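Local coordinates for YaeQ family protein (Pseudomonas syringae pv. tomato, PDB 2OT9) that is of unknown function but belongs to the YaeQ family, whose relationship to PD-(D/E)XK nucleases hints at a nuclease-like ancestry, at residues T41-F49 / W150-V161. Sequence-based numbering, arbitrary orientation.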
loop_
_atom_site.group_PDB
_atom_site.type_symbol
_atom_site.label_atom_id
_atom_site.label_comp_id
_atom_site.label_asym_id
_atom_site.label_seq_id
_atom_site.Cartn_x
_atom_site.Cartn_y
_atom_site.Cartn_z
ATOM N N THR A 41 8.222 0.655 0.133
ATOM C CA THR A 41 7.782 1.128 1.442
ATOM C C THR A 41 6.293 1.464 1.473
ATOM O O THR A 41 5.608 1.153 2.444
ATOM C CB THR A 41 8.645 2.314 1.898
ATOM O OG1 THR A 41 10.009 1.855 1.994
ATOM C CG2 THR A 41 8.171 2.862 3.243
ATOM N N VAL A 42 5.787 2.076 0.404
ATOM C CA VAL A 42 4.346 2.322 0.310
ATOM C C VAL A 42 3.566 0.990 0.299
ATOM O O VAL A 42 2.531 0.874 0.969
ATOM C CB VAL A 42 3.977 3.207 -0.904
ATOM C CG1 VAL A 42 2.477 3.492 -0.906
ATOM C CG2 VAL A 42 4.724 4.567 -0.817
ATOM N N ARG A 43 4.058 -0.009 -0.432
ATOM C CA ARG A 43 3.435 -1.349 -0.388
ATOM C C ARG A 43 3.416 -1.945 1.029
ATOM O O ARG A 43 2.433 -2.580 1.426
ATOM C CB ARG A 43 4.145 -2.315 -1.341
ATOM C CG ARG A 43 3.909 -1.991 -2.805
ATOM C CD ARG A 43 3.932 -3.264 -3.656
ATOM N NE ARG A 43 5.248 -3.899 -3.676
ATOM C CZ ARG A 43 5.480 -5.137 -4.110
ATOM N NH1 ARG A 43 6.728 -5.618 -4.095
ATOM N NH2 ARG A 43 4.473 -5.896 -4.559
ATOM N N LEU A 44 4.506 -1.759 1.778
ATOM C CA LEU A 44 4.567 -2.248 3.174
ATOM C C LEU A 44 3.577 -1.525 4.093
ATOM O O LEU A 44 2.948 -2.149 4.971
ATOM C CB LEU A 44 5.985 -2.117 3.758
ATOM C CG LEU A 44 7.142 -2.767 3.000
ATOM C CD1 LEU A 44 8.460 -2.572 3.780
ATOM C CD2 LEU A 44 6.887 -4.220 2.724
ATOM N N LEU A 45 3.439 -0.213 3.912
ATOM C CA LEU A 45 2.441 0.548 4.677
ATOM C C LEU A 45 1.037 0.037 4.353
ATOM O O LEU A 45 0.223 -0.127 5.247
ATOM C CB LEU A 45 2.521 2.041 4.334
ATOM C CG LEU A 45 3.697 2.821 4.927
ATOM C CD1 LEU A 45 3.757 4.227 4.305
ATOM C CD2 LEU A 45 3.582 2.882 6.449
ATOM N N ALA A 46 0.754 -0.194 3.065
ATOM C CA ALA A 46 -0.566 -0.716 2.648
ATOM C C ALA A 46 -0.851 -2.080 3.288
ATOM O O ALA A 46 -1.968 -2.363 3.714
ATOM C CB ALA A 46 -0.636 -0.839 1.098
ATOM N N TYR A 47 0.161 -2.937 3.304
ATOM C CA TYR A 47 0.053 -4.252 3.933
ATOM C C TYR A 47 -0.385 -4.144 5.398
ATOM O O TYR A 47 -1.293 -4.868 5.826
ATOM C CB TYR A 47 1.386 -5.024 3.825
ATOM C CG TYR A 47 1.268 -6.458 4.304
ATOM C CD1 TYR A 47 0.688 -7.435 3.499
ATOM C CD2 TYR A 47 1.707 -6.821 5.576
ATOM C CE1 TYR A 47 0.548 -8.736 3.940
ATOM C CE2 TYR A 47 1.580 -8.122 6.033
ATOM C CZ TYR A 47 0.999 -9.075 5.210
ATOM O OH TYR A 47 0.864 -10.362 5.651
ATOM N N ALA A 48 0.284 -3.269 6.170
ATOM C CA ALA A 48 -0.054 -3.065 7.580
ATOM C C ALA A 48 -1.452 -2.440 7.714
ATOM O O ALA A 48 -2.267 -2.865 8.552
ATOM C CB ALA A 48 0.998 -2.185 8.267
ATOM N N PHE A 49 -1.741 -1.470 6.851
ATOM C CA PHE A 49 -2.948 -0.657 6.950
ATOM C C PHE A 49 -4.219 -1.433 6.588
ATOM O O PHE A 49 -5.298 -1.149 7.112
ATOM C CB PHE A 49 -2.799 0.578 6.063
ATOM C CG PHE A 49 -3.812 1.649 6.332
ATOM C CD1 PHE A 49 -3.885 2.266 7.585
ATOM C CD2 PHE A 49 -4.672 2.064 5.322
ATOM C CE1 PHE A 49 -4.828 3.291 7.839
ATOM C CE2 PHE A 49 -5.619 3.089 5.564
ATOM C CZ PHE A 49 -5.692 3.691 6.816
ATOM N N TRP A 150 9.547 -3.605 11.492
ATOM C CA TRP A 150 8.708 -2.478 11.869
ATOM C C TRP A 150 7.787 -2.860 13.009
ATOM O O TRP A 150 7.130 -3.912 12.955
ATOM C CB TRP A 150 7.798 -2.086 10.708
ATOM C CG TRP A 150 8.403 -1.230 9.633
ATOM C CD1 TRP A 150 9.705 -0.816 9.502
ATOM C CD2 TRP A 150 7.696 -0.709 8.508
ATOM N NE1 TRP A 150 9.833 -0.037 8.355
ATOM C CE2 TRP A 150 8.618 0.024 7.727
ATOM C CE3 TRP A 150 6.358 -0.790 8.087
ATOM C CZ2 TRP A 150 8.243 0.683 6.545
ATOM C CZ3 TRP A 150 5.988 -0.145 6.912
ATOM C CH2 TRP A 150 6.931 0.578 6.153
ATOM N N ASP A 151 7.690 -1.983 14.007
ATOM C CA ASP A 151 6.541 -2.011 14.910
ATOM C C ASP A 151 5.577 -0.948 14.422
ATOM O O ASP A 151 5.950 0.222 14.309
ATOM C CB ASP A 151 6.943 -1.671 16.337
ATOM C CG ASP A 151 7.683 -2.799 17.039
ATOM O OD1 ASP A 151 7.982 -3.852 16.429
ATOM O OD2 ASP A 151 7.950 -2.624 18.245
ATOM N N VAL A 152 4.342 -1.348 14.147
ATOM C CA VAL A 152 3.324 -0.425 13.655
ATOM C C VAL A 152 2.154 -0.341 14.632
ATOM O O VAL A 152 1.583 -1.370 15.029
ATOM C CB VAL A 152 2.813 -0.840 12.254
ATOM C CG1 VAL A 152 1.608 0.023 11.812
ATOM C CG2 VAL A 152 3.945 -0.741 11.210
HETATM N N MSE A 153 1.822 0.885 15.034
HETATM C CA MSE A 153 0.612 1.137 15.797
HETATM C C MSE A 153 -0.313 2.003 14.949
HETATM O O MSE A 153 0.118 3.013 14.364
HETATM C CB MSE A 153 0.912 1.813 17.132
HETATM C CG MSE A 153 -0.361 2.253 17.897
HETATM SE SE MSE A 153 0.004 2.837 19.704
HETATM C CE MSE A 153 0.260 1.090 20.482
ATOM N N ILE A 154 -1.574 1.593 14.864
ATOM C CA ILE A 154 -2.587 2.366 14.135
ATOM C C ILE A 154 -3.630 2.850 15.142
ATOM O O ILE A 154 -4.306 2.041 15.816
ATOM C CB ILE A 154 -3.222 1.528 12.988
ATOM C CG1 ILE A 154 -2.118 1.005 12.041
ATOM C CG2 ILE A 154 -4.288 2.347 12.219
ATOM C CD1 ILE A 154 -2.620 0.117 10.891
ATOM N N SER A 155 -3.737 4.170 15.260
ATOM C CA SER A 155 -4.634 4.785 16.226
ATOM C C SER A 155 -5.315 6.022 15.637
ATOM O O SER A 155 -4.648 6.930 15.129
ATOM C CB SER A 155 -3.846 5.141 17.493
ATOM O OG SER A 155 -4.689 5.731 18.468
ATOM N N GLU A 156 -6.645 6.045 15.696
ATOM C CA GLU A 156 -7.431 7.151 15.141
ATOM C C GLU A 156 -7.032 7.492 13.694
ATOM O O GLU A 156 -6.932 8.671 13.318
ATOM C CB GLU A 156 -7.352 8.378 16.069
ATOM C CG GLU A 156 -7.828 8.074 17.499
ATOM C CD GLU A 156 -7.898 9.295 18.413
ATOM O OE1 GLU A 156 -7.594 10.420 17.957
ATOM O OE2 GLU A 156 -8.273 9.123 19.600
ATOM N N GLY A 157 -6.782 6.456 12.892
ATOM C CA GLY A 157 -6.453 6.643 11.480
ATOM C C GLY A 157 -4.997 6.986 11.188
ATOM O O GLY A 157 -4.591 7.006 10.014
ATOM N N THR A 158 -4.211 7.257 12.235
ATOM C CA THR A 158 -2.791 7.586 12.063
ATOM C C THR A 158 -1.948 6.345 12.233
ATOM O O THR A 158 -2.205 5.536 13.119
ATOM C CB THR A 158 -2.307 8.657 13.053
ATOM O OG1 THR A 158 -3.141 9.810 12.942
ATOM C CG2 THR A 158 -0.845 9.063 12.777
ATOM N N VAL A 159 -0.956 6.204 11.358
ATOM C CA VAL A 159 -0.044 5.079 11.380
ATOM C C VAL A 159 1.272 5.546 12.015
ATOM O O VAL A 159 1.879 6.529 11.570
ATOM C CB VAL A 159 0.149 4.503 9.946
ATOM C CG1 VAL A 159 1.045 3.262 9.943
ATOM C CG2 VAL A 159 -1.203 4.160 9.321
ATOM N N PHE A 160 1.692 4.868 13.077
ATOM C CA PHE A 160 2.963 5.156 13.699
ATOM C C PHE A 160 3.872 3.968 13.454
ATOM O O PHE A 160 3.610 2.862 13.943
ATOM C CB PHE A 160 2.806 5.374 15.215
ATOM C CG PHE A 160 1.874 6.499 15.569
ATOM C CD1 PHE A 160 2.350 7.798 15.683
ATOM C CD2 PHE A 160 0.521 6.254 15.779
ATOM C CE1 PHE A 160 1.483 8.853 16.019
ATOM C CE2 PHE A 160 -0.351 7.294 16.111
ATOM C CZ PHE A 160 0.138 8.598 16.231
ATOM N N VAL A 161 4.946 4.205 12.707
ATOM C CA VAL A 161 5.889 3.141 12.399
ATOM C C VAL A 161 7.171 3.352 13.196
ATOM O O VAL A 161 7.816 4.400 13.078
ATOM C CB VAL A 161 6.224 3.113 10.886
ATOM C CG1 VAL A 161 7.231 1.987 10.571
ATOM C CG2 VAL A 161 4.962 2.997 10.040
#
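Trp-150 reaches from its strand to the helix 41-49 and meets it with the benzo end of the indole, a good example of how one large ring can bridge a helix and a sheet. With CG beside the backbone N (chi1 -81°), the indole reaches the helix, and its CZ3 lies 3.7 Å from Leu-44 CB. Leu-44 CD1 stands over one face near the rim, while CG1 of Val-161, on the neighbouring strand of the hairpin, lies against the opposite face, so the indole is sandwiched between aliphatic branches. Thr-41 turns its methyl, not its hydroxyl, to the ring: CG2 sits in the ring plane, 3.9 Å from Trp-150 CH2, and OG1 bonds instead to the carbonyl of Glu-37 in the preceding turn. Leu-45 meets the hairpin mainly through CD2, which touches both Trp-150 CZ3 and, at 3.8 Å, Val-161 CG2.

One turn on, the CA atoms of Ala-48 and Val-152 are 7.4 Å apart, the nearest approach of the two backbones, which the small alanine probably allows; its CB meets Val-152 CG1 at 4.2 Å. In Phe-49 an anti CG (chi1 -166°) brings the ring alongside Val-159 and Ile-154. Its CD1 lies 3.7 Å from Val-159 CG2 and also touches Ile-154 CD1, the end of an extended branch that reaches the helix backbone too.

Helix 37-49 thus packs on the hairpin of strands 147-155 and 158-163, joined by a type I' turn within the large mixed sheet; strand 6-16 flanks 147-155, and its Phe-10 meets Trp-150 edge-to-face. Side-chain contacts between the two segments are apolar, with no polar bond joining them, so this part of the interface probably rests on shape and burial of apolar surface.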